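Local coordinates for protein probable enoyl-CoA hydratase/isomerase (Mycobacterium abscessus, PDB 3SWX) that probably acts on the enoyl group of acyl-CoA thioesters as a hydratase or isomerase of the crotonase-like family, at residues D7-R15 with V21-K29. Residues are numbered along the deposited sequence; the frame is centred on the assembly and turned at random.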
# COMPACT_ATOMS: atom_id res chain seq x y z
N ASP B 7 27.73 7.10 30.17
CA ASP B 7 27.18 6.08 29.22
C ASP B 7 27.38 6.49 27.74
O ASP B 7 28.48 6.34 27.22
CB ASP B 7 25.71 5.78 29.56
N TYR B 8 26.36 7.01 27.06
CA TYR B 8 26.48 7.27 25.61
C TYR B 8 27.02 8.68 25.29
O TYR B 8 26.54 9.66 25.82
CB TYR B 8 25.14 7.06 24.89
CG TYR B 8 24.61 5.64 24.91
CD1 TYR B 8 25.26 4.61 24.23
CD2 TYR B 8 23.44 5.33 25.60
CE1 TYR B 8 24.75 3.30 24.25
CE2 TYR B 8 22.94 4.04 25.63
CZ TYR B 8 23.58 3.04 24.95
OH TYR B 8 23.06 1.76 25.01
N GLU B 9 28.00 8.75 24.39
CA GLU B 9 28.59 10.03 23.99
C GLU B 9 27.71 10.81 23.01
O GLU B 9 27.70 12.03 23.06
CB GLU B 9 29.96 9.80 23.32
N THR B 10 27.02 10.11 22.10
CA THR B 10 26.26 10.74 21.01
C THR B 10 24.72 10.64 21.11
O THR B 10 24.01 11.11 20.23
CB THR B 10 26.69 10.15 19.65
OG1 THR B 10 26.28 8.77 19.55
CG2 THR B 10 28.23 10.25 19.50
N LEU B 11 24.21 10.02 22.17
CA LEU B 11 22.76 9.95 22.41
C LEU B 11 22.39 10.51 23.78
O LEU B 11 23.10 10.29 24.75
CB LEU B 11 22.27 8.51 22.36
CG LEU B 11 22.70 7.70 21.16
CD1 LEU B 11 22.33 6.23 21.39
CD2 LEU B 11 22.04 8.29 19.95
N ARG B 12 21.25 11.19 23.83
CA ARG B 12 20.67 11.62 25.06
C ARG B 12 19.51 10.68 25.38
O ARG B 12 18.51 10.63 24.64
CB ARG B 12 20.15 13.06 24.93
CG ARG B 12 19.54 13.59 26.20
CD ARG B 12 18.71 14.81 25.93
NE ARG B 12 18.21 15.40 27.17
CZ ARG B 12 17.47 16.50 27.24
NH1 ARG B 12 17.11 17.15 26.14
NH2 ARG B 12 17.06 16.94 28.42
N ILE B 13 19.63 9.94 26.47
CA ILE B 13 18.64 8.96 26.83
C ILE B 13 17.92 9.32 28.13
O ILE B 13 18.55 9.70 29.12
CB ILE B 13 19.29 7.56 26.92
CG1 ILE B 13 19.66 7.09 25.50
CG2 ILE B 13 18.34 6.57 27.62
CD1 ILE B 13 19.66 5.61 25.28
N ARG B 14 16.60 9.21 28.11
CA ARG B 14 15.80 9.37 29.30
C ARG B 14 14.70 8.33 29.30
O ARG B 14 14.39 7.77 28.23
CB ARG B 14 15.15 10.76 29.34
CG ARG B 14 16.12 11.93 29.34
CD ARG B 14 15.39 13.22 29.07
NE ARG B 14 15.22 13.47 27.64
CZ ARG B 14 14.43 14.41 27.11
NH1 ARG B 14 13.70 15.19 27.88
NH2 ARG B 14 14.37 14.55 25.80
N ARG B 15 14.13 8.10 30.48
CA ARG B 15 12.96 7.23 30.67
C ARG B 15 11.81 7.99 31.27
O ARG B 15 11.98 8.72 32.23
CB ARG B 15 13.27 6.11 31.65
CG ARG B 15 14.12 5.02 31.15
CD ARG B 15 13.95 3.83 32.07
NE ARG B 15 14.84 2.74 31.70
CZ ARG B 15 14.63 1.46 31.98
NH1 ARG B 15 13.53 1.05 32.62
NH2 ARG B 15 15.52 0.57 31.60
N VAL B 21 13.08 7.29 25.76
CA VAL B 21 13.22 8.47 24.89
C VAL B 21 14.69 8.64 24.52
O VAL B 21 15.53 8.92 25.37
CB VAL B 21 12.65 9.75 25.59
CG1 VAL B 21 12.71 10.96 24.67
CG2 VAL B 21 11.21 9.54 26.05
N ILE B 22 15.00 8.46 23.24
CA ILE B 22 16.36 8.50 22.75
C ILE B 22 16.50 9.69 21.85
O ILE B 22 15.74 9.82 20.87
CB ILE B 22 16.72 7.26 21.91
CG1 ILE B 22 16.50 5.97 22.72
CG2 ILE B 22 18.16 7.37 21.35
CD1 ILE B 22 16.42 4.70 21.83
N GLY B 23 17.47 10.54 22.16
CA GLY B 23 17.74 11.73 21.36
C GLY B 23 19.08 11.62 20.65
O GLY B 23 20.11 11.42 21.29
N LEU B 24 19.07 11.71 19.32
CA LEU B 24 20.32 11.85 18.59
C LEU B 24 20.95 13.13 19.10
O LEU B 24 20.31 14.19 19.16
CB LEU B 24 20.10 11.92 17.07
CG LEU B 24 19.30 10.78 16.40
CD1 LEU B 24 19.20 11.05 14.89
CD2 LEU B 24 19.91 9.38 16.69
N ASN B 25 22.21 13.06 19.49
CA ASN B 25 22.80 14.19 20.19
C ASN B 25 24.18 14.59 19.67
O ASN B 25 25.14 14.63 20.43
CB ASN B 25 22.82 13.92 21.72
CG ASN B 25 23.14 15.17 22.53
OD1 ASN B 25 22.89 16.28 22.07
ND2 ASN B 25 23.70 14.99 23.71
N ARG B 26 24.28 14.91 18.37
CA ARG B 26 25.48 15.55 17.80
C ARG B 26 25.05 16.83 17.09
O ARG B 26 25.29 17.02 15.89
CB ARG B 26 26.21 14.61 16.82
CG ARG B 26 26.58 13.25 17.43
CD ARG B 26 27.35 12.38 16.45
NE ARG B 26 28.64 12.98 16.12
CZ ARG B 26 29.12 13.21 14.89
NH1 ARG B 26 28.43 12.87 13.80
NH2 ARG B 26 30.31 13.77 14.75
N PRO B 27 24.40 17.73 17.85
CA PRO B 27 23.72 18.87 17.24
C PRO B 27 24.66 19.80 16.45
O PRO B 27 24.26 20.29 15.41
CB PRO B 27 23.09 19.58 18.45
CG PRO B 27 23.92 19.14 19.62
CD PRO B 27 24.24 17.72 19.31
N ALA B 28 25.89 20.01 16.92
CA ALA B 28 26.91 20.79 16.18
C ALA B 28 27.25 20.21 14.80
O ALA B 28 27.74 20.91 13.92
CB ALA B 28 28.17 20.91 17.02
N LYS B 29 27.01 18.91 14.62
CA LYS B 29 27.22 18.23 13.35
C LYS B 29 25.87 17.85 12.69
O LYS B 29 25.81 17.00 11.79
CB LYS B 29 28.10 16.99 13.57
O HOH W 1 16.21 11.70 25.53
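Arg12 and Gly23 face each other as a hydrogen-bonded pair of an antiparallel hairpin, with Arg12 N to Gly23 O at 2.8 Å and Gly23 N to Arg12 O at 2.7 Å. Arg14 and Val21 repeat the pattern, and a more bent bond from Asn25 N to Thr10 O (2.8 Å, N-H...O 138°) extends the pairing past the strands. On one face Leu11 lies alongside Leu24 and Ile13 alongside Ile22; Leu11 CD2 meets Leu24 CD2 at 4.0 Å and also touches Ile22 CG2, and Ile13 CD1 rests against Ile22 CG1. The opposite face carries Arg12, Arg14 and the buried Val21, whose CG1 lies 4.1 Å from Arg14 NH2. The Arg12 chain runs out extended, with CG anti to N (chi1 -179°), whereas Arg14 bends at chi3 (-85°), and the two guanidinium groups lie face over face, each CZ 3.7 Å above the other's plane. A water at the edge of the Arg14 group accepts from its NE (2.9 Å) and donates to the carbonyls of Arg12 and Val21, tying the side chain to both strands. Beyond the strands, Thr10 CB and CG2 lie along the CG-CD methylenes of Arg26.

Further out, Glu62 forms a salt bridge with Arg12, and Glu40 from helix 35-50 holds Thr10 OG1. Ile22 and Leu24 form backbone hydrogen bonds with strand 56-61, so the hairpin adds strand 11-16 as one edge strand of the chain's six-stranded sheet. Like charges this close would tend to repel; the Glu62 carboxylate probably offsets that cost, while the water and Tyr60 OH fix the Arg14 group through NE and NH2.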